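Local coordinates for protein N-ACETYLMURAMOYL-L-ALANINE AMIDASE CwlV (PDB 1JWQ) that probably cleaves, through this zinc-binding catalytic domain, the amide bond between N-acetylmuramic acid and L-alanine in bacterial cell-wall peptidoglycan, at residues 37-41 against 165-169; 41-47 against 172-178. One frame throughout, in Å; residues are numbered along the deposited sequence.

Both contacts join helix 26-42 to the C-terminal helix 158-176 of the open alpha-beta-alpha catalytic domain, and their centres lie about 9 Å apart on one side of the chain's centre. They share L41. Along the chain the order is 37-41, 41-47, 165-169, 172-178, so both helices run the same general way and meet first at their bodies, in contact 1, then at their C-terminal ends, in contact 2. Contact 1 is the nearer to the chain's centre, with the I168 side chain about 13 Å from the bound zinc ion; contact 2, farther out, ties the turn leading into edge strand 47-51 to the end of the chain, away from the metal.

Contact 1: residues 37-41 against 165-169; sequences VESIL and AQGIA
A165 opens a helix-helix packing in the open alpha-beta-alpha fold, lying against V37 and I40 of helix 26-42. The two segments cross at -55° with their axes 8.9 Å apart, and small residues on 165-169 let branched side chains come close to its backbone. The methyl of A165 touches two hydrocarbon ends, V37 CG2, 4.0 Å from A165 CB, and I40 CD1. V37 CG2 also lies by the carbonyl oxygen of A165, which is already engaged by A169 N in the helix.

At Q166 the backbone meets the tip of I40: its CD1 stands 3.6 Å from Q166 N. The glutamine side chain leaves with CG anti to the backbone N, chi1 -178°, then bends at chi2 (64°), which brings its amide back across I40 at a slant, where OE1 lies 3.7 Å from I40 CG2. NE2 of that amide is hydrogen-bonded to D170, one turn further on, which restrains the amide next to the isoleucine.

I168 lays its CG2 methyl against V37 CG2 at 3.9 Å, the two side chains crossing at about a right angle. It also touches M33 of helix 26-42 and M108 and F112 of helix 102-116, so it joins three helices on this face of the sheet.

A169 closes the segment, its methyl directed at helix 26-42 and touching two residues of it: L41 CD2 is 3.7 Å from A169 CB, and I40 CG2 is 3.6 Å from the same A169 CB.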
loop_
_atom_site.group_PDB
_atom_site.type_symbol
_atom_site.label_atom_id
_atom_site.label_comp_id
_atom_site.label_asym_id
_atom_site.label_seq_id
_atom_site.Cartn_x
_atom_site.Cartn_y
_atom_site.Cartn_z
ATOM N N VAL A 37 0.175 6.866 6.618
ATOM C CA VAL A 37 -1.194 6.376 6.693
ATOM C C VAL A 37 -1.519 6.081 8.154
ATOM O O VAL A 37 -2.617 6.371 8.626
ATOM C CB VAL A 37 -1.380 5.104 5.828
ATOM C CG1 VAL A 37 -2.764 4.498 6.059
ATOM C CG2 VAL A 37 -1.215 5.458 4.359
ATOM N N GLU A 38 -0.545 5.534 8.873
ATOM C CA GLU A 38 -0.739 5.219 10.280
ATOM C C GLU A 38 -1.054 6.480 11.078
ATOM O O GLU A 38 -1.995 6.505 11.871
ATOM C CB GLU A 38 0.509 4.556 10.858
ATOM C CG GLU A 38 0.303 4.017 12.266
ATOM C CD GLU A 38 1.591 3.580 12.923
ATOM O OE1 GLU A 38 1.526 2.778 13.875
ATOM O OE2 GLU A 38 2.667 4.043 12.495
ATOM N N SER A 39 -0.259 7.525 10.870
ATOM C CA SER A 39 -0.460 8.786 11.582
ATOM C C SER A 39 -1.860 9.345 11.364
ATOM O O SER A 39 -2.493 9.846 12.297
ATOM C CB SER A 39 0.573 9.822 11.132
ATOM O OG SER A 39 1.890 9.355 11.363
ATOM N N ILE A 40 -2.344 9.257 10.131
ATOM C CA ILE A 40 -3.671 9.760 9.800
ATOM C C ILE A 40 -4.766 8.928 10.461
ATOM O O ILE A 40 -5.672 9.473 11.085
ATOM C CB ILE A 40 -3.899 9.760 8.272
ATOM C CG1 ILE A 40 -2.901 10.708 7.603
ATOM C CG2 ILE A 40 -5.327 10.183 7.948
ATOM C CD1 ILE A 40 -2.861 10.587 6.095
ATOM N N LEU A 41 -4.674 7.607 10.332
ATOM C CA LEU A 41 -5.680 6.723 10.908
ATOM C C LEU A 41 -5.649 6.665 12.433
ATOM O O LEU A 41 -6.656 6.335 13.060
ATOM C CB LEU A 41 -5.537 5.310 10.334
ATOM C CG LEU A 41 -5.795 5.170 8.829
ATOM C CD1 LEU A 41 -5.633 3.713 8.416
ATOM C CD2 LEU A 41 -7.194 5.660 8.492
ATOM N N ALA A 165 -1.289 9.356 1.035
ATOM C CA ALA A 165 -1.504 8.714 2.324
ATOM C C ALA A 165 -2.917 9.019 2.801
ATOM O O ALA A 165 -3.586 8.168 3.388
ATOM C CB ALA A 165 -0.481 9.213 3.346
ATOM N N GLN A 166 -3.372 10.243 2.554
ATOM C CA GLN A 166 -4.718 10.614 2.970
ATOM C C GLN A 166 -5.732 9.844 2.138
ATOM O O GLN A 166 -6.769 9.424 2.646
ATOM C CB GLN A 166 -4.954 12.116 2.796
ATOM C CG GLN A 166 -6.335 12.562 3.265
ATOM C CD GLN A 166 -6.539 12.365 4.760
ATOM O OE1 GLN A 166 -5.812 12.932 5.579
ATOM N NE2 GLN A 166 -7.531 11.560 5.123
ATOM N N GLY A 167 -5.426 9.665 0.857
ATOM C CA GLY A 167 -6.321 8.932 -0.019
ATOM C C GLY A 167 -6.447 7.488 0.434
ATOM O O GLY A 167 -7.543 6.927 0.461
ATOM N N ILE A 168 -5.321 6.882 0.789
ATOM C CA ILE A 168 -5.317 5.500 1.256
ATOM C C ILE A 168 -6.097 5.411 2.567
ATOM O O ILE A 168 -6.892 4.489 2.776
ATOM C CB ILE A 168 -3.866 4.998 1.452
ATOM C CG1 ILE A 168 -3.166 4.948 0.089
ATOM C CG2 ILE A 168 -3.858 3.630 2.109
ATOM C CD1 ILE A 168 -1.694 4.538 0.151
ATOM N N ALA A 169 -5.880 6.387 3.443
ATOM C CA ALA A 169 -6.582 6.422 4.717
ATOM C C ALA A 169 -8.088 6.511 4.471
ATOM O O ALA A 169 -8.865 5.820 5.119
ATOM C CB ALA A 169 -6.102 7.616 5.552
#

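Contact 2: residues 41-47 against 172-178; sequences LKQNPKL and ITEYLDV
N44 reaches across to V178 with its amide, joining the turn that follows helix 26-42 to the Schellman motif that ends helix 158-176, both at the rim of the alpha-beta-alpha fold. With chi1 at -165°, CG of N44 lies opposite the backbone N across the CA-CB bond, which swings the amide over to the chain end. N44 ND2 donates to V178 O at 2.8 Å in a nearly straight bond (165°); the acceptor lies close to the plane of the asparagine amide, whereas the donor is tilted from the plane of the V178 carbonyl. The other end of the amide turns back: OD1 accepts from K46 N at 2.9 Å, an Asx turn within the type I turn 44-47. Water 1 links ND2 to T173 OG1, itself bonded to A169 O, and water 2 donates to OD1 and, in a longer bond, to V178 O. Both ends of the amide are thus engaged, which fixes its rotation. An alanine here would probably leave V178 O without its direct donor and K46 N without its Asx acceptor, loosening the hold on the chain end.

The V178 side chain lies beside this amide, CG2 against ND2. K46 slides past it in the opposite direction, with CB 3.9 Å from V178 CG1. L47 crosses V178 at a slant, and its CD2 touches both V178 CG2 and, at 3.8 Å, L176 CD1; L47 and L176 also pack on V4 of strand 2-8.

Deeper in, L41 and I172 cross at about a right angle. L41 and T173 slide past each other in opposite directions, CD2 against OG1, while L41 CD1 meets I172 CD1 at 3.7 Å.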
loop_
_atom_site.group_PDB
_atom_site.type_symbol
_atom_site.label_atom_id
_atom_site.label_comp_id
_atom_site.label_asym_id
_atom_site.label_seq_id
_atom_site.Cartn_x
_atom_site.Cartn_y
_atom_site.Cartn_z
ATOM N N LEU A 41 -4.674 7.607 10.332
ATOM C CA LEU A 41 -5.680 6.723 10.908
ATOM C C LEU A 41 -5.649 6.665 12.433
ATOM O O LEU A 41 -6.656 6.335 13.060
ATOM C CB LEU A 41 -5.537 5.310 10.334
ATOM C CG LEU A 41 -5.795 5.170 8.829
ATOM C CD1 LEU A 41 -5.633 3.713 8.416
ATOM C CD2 LEU A 41 -7.194 5.660 8.492
ATOM N N LYS A 42 -4.500 6.980 13.023
ATOM C CA LYS A 42 -4.357 6.959 14.476
ATOM C C LYS A 42 -5.305 7.952 15.146
ATOM O O LYS A 42 -5.678 7.776 16.308
ATOM C CB LYS A 42 -2.915 7.276 14.866
ATOM N N GLN A 43 -5.692 8.989 14.411
ATOM C CA GLN A 43 -6.591 10.008 14.943
ATOM C C GLN A 43 -8.021 9.491 15.092
ATOM O O GLN A 43 -8.852 10.132 15.739
ATOM C CB GLN A 43 -6.595 11.245 14.040
ATOM C CG GLN A 43 -5.216 11.770 13.676
ATOM C CD GLN A 43 -5.253 13.194 13.158
ATOM O OE1 GLN A 43 -6.184 13.590 12.451
ATOM N NE2 GLN A 43 -4.231 13.973 13.499
ATOM N N ASN A 44 -8.306 8.337 14.493
ATOM C CA ASN A 44 -9.638 7.746 14.560
ATOM C C ASN A 44 -9.722 6.728 15.695
ATOM O O ASN A 44 -9.136 5.649 15.617
ATOM C CB ASN A 44 -9.974 7.054 13.237
ATOM C CG ASN A 44 -11.451 6.750 13.097
ATOM O OD1 ASN A 44 -12.132 6.449 14.077
ATOM N ND2 ASN A 44 -11.953 6.813 11.869
ATOM N N PRO A 45 -10.467 7.054 16.766
ATOM C CA PRO A 45 -10.608 6.147 17.909
ATOM C C PRO A 45 -11.367 4.847 17.622
ATOM O O PRO A 45 -11.349 3.925 18.433
ATOM C CB PRO A 45 -11.308 7.020 18.954
ATOM C CG PRO A 45 -12.163 7.911 18.121
ATOM C CD PRO A 45 -11.234 8.295 16.981
ATOM N N LYS A 46 -12.029 4.771 16.474
ATOM C CA LYS A 46 -12.773 3.571 16.111
ATOM C C LYS A 46 -11.855 2.555 15.442
ATOM O O LYS A 46 -12.266 1.434 15.138
ATOM C CB LYS A 46 -13.916 3.916 15.155
ATOM C CG LYS A 46 -14.980 4.830 15.743
ATOM C CD LYS A 46 -16.073 5.106 14.726
ATOM C CE LYS A 46 -17.129 6.051 15.278
ATOM N NZ LYS A 46 -18.205 6.288 14.274
ATOM N N LEU A 47 -10.608 2.953 15.220
ATOM C CA LEU A 47 -9.638 2.085 14.565
ATOM C C LEU A 47 -8.428 1.730 15.412
ATOM O O LEU A 47 -7.994 2.496 16.269
ATOM C CB LEU A 47 -9.137 2.741 13.276
ATOM C CG LEU A 47 -10.149 3.041 12.170
ATOM C CD1 LEU A 47 -9.441 3.784 11.045
ATOM C CD2 LEU A 47 -10.767 1.742 11.656
ATOM N N ILE A 172 -9.710 3.241 3.499
ATOM C CA ILE A 172 -9.910 2.370 4.653
ATOM C C ILE A 172 -11.062 2.861 5.520
ATOM O O ILE A 172 -11.930 2.085 5.925
ATOM C CB ILE A 172 -8.630 2.306 5.508
ATOM C CG1 ILE A 172 -7.533 1.586 4.719
ATOM C CG2 ILE A 172 -8.913 1.607 6.834
ATOM C CD1 ILE A 172 -6.133 1.792 5.271
ATOM N N THR A 173 -11.061 4.158 5.797
ATOM C CA THR A 173 -12.097 4.767 6.617
ATOM C C THR A 173 -13.475 4.608 5.986
ATOM O O THR A 173 -14.440 4.254 6.665
ATOM C CB THR A 173 -11.812 6.259 6.821
ATOM O OG1 THR A 173 -10.532 6.409 7.443
ATOM C CG2 THR A 173 -12.880 6.894 7.704
ATOM N N GLU A 174 -13.565 4.871 4.688
ATOM C CA GLU A 174 -14.835 4.755 3.984
ATOM C C GLU A 174 -15.320 3.314 3.948
ATOM O O GLU A 174 -16.487 3.048 4.212
ATOM C CB GLU A 174 -14.706 5.283 2.552
ATOM C CG GLU A 174 -14.474 6.781 2.444
ATOM C CD GLU A 174 -15.722 7.601 2.719
ATOM O OE1 GLU A 174 -16.821 7.013 2.835
ATOM O OE2 GLU A 174 -15.602 8.841 2.804
ATOM N N TYR A 175 -14.425 2.384 3.627
ATOM C CA TYR A 175 -14.811 0.979 3.557
ATOM C C TYR A 175 -15.276 0.440 4.902
ATOM O O TYR A 175 -16.269 -0.285 4.978
ATOM C CB TYR A 175 -13.654 0.108 3.060
ATOM C CG TYR A 175 -14.056 -1.345 2.911
ATOM C CD1 TYR A 175 -14.925 -1.743 1.895
ATOM C CD2 TYR A 175 -13.611 -2.311 3.815
ATOM C CE1 TYR A 175 -15.347 -3.070 1.782
ATOM C CE2 TYR A 175 -14.027 -3.642 3.713
ATOM C CZ TYR A 175 -14.895 -4.011 2.693
ATOM O OH TYR A 175 -15.308 -5.319 2.584
ATOM N N LEU A 176 -14.554 0.791 5.961
ATOM C CA LEU A 176 -14.894 0.325 7.298
ATOM C C LEU A 176 -16.017 1.138 7.929
ATOM O O LEU A 176 -16.471 0.831 9.030
ATOM C CB LEU A 176 -13.654 0.348 8.192
ATOM C CG LEU A 176 -12.603 -0.698 7.808
ATOM C CD1 LEU A 176 -11.403 -0.585 8.738
ATOM C CD2 LEU A 176 -13.222 -2.093 7.894
ATOM N N ASP A 177 -16.455 2.172 7.218
ATOM C CA ASP A 177 -17.545 3.025 7.673
ATOM C C ASP A 177 -17.327 3.529 9.098
ATOM O O ASP A 177 -18.183 3.374 9.969
ATOM C CB ASP A 177 -18.866 2.252 7.561
ATOM C CG ASP A 177 -20.085 3.133 7.748
ATOM O OD1 ASP A 177 -20.043 4.317 7.347
ATOM O OD2 ASP A 177 -21.095 2.630 8.281
ATOM N N VAL A 178 -16.166 4.134 9.329
ATOM C CA VAL A 178 -15.837 4.675 10.643
ATOM C C VAL A 178 -15.550 6.173 10.569
ATOM O O VAL A 178 -14.709 6.690 11.305
ATOM C CB VAL A 178 -14.612 3.960 11.263
ATOM C CG1 VAL A 178 -14.984 2.533 11.646
ATOM C CG2 VAL A 178 -13.447 3.958 10.276
HETATM O O HOH W 1 -10.113 7.606 9.852
HETATM O O HOH W 2 -14.261 8.363 14.103
#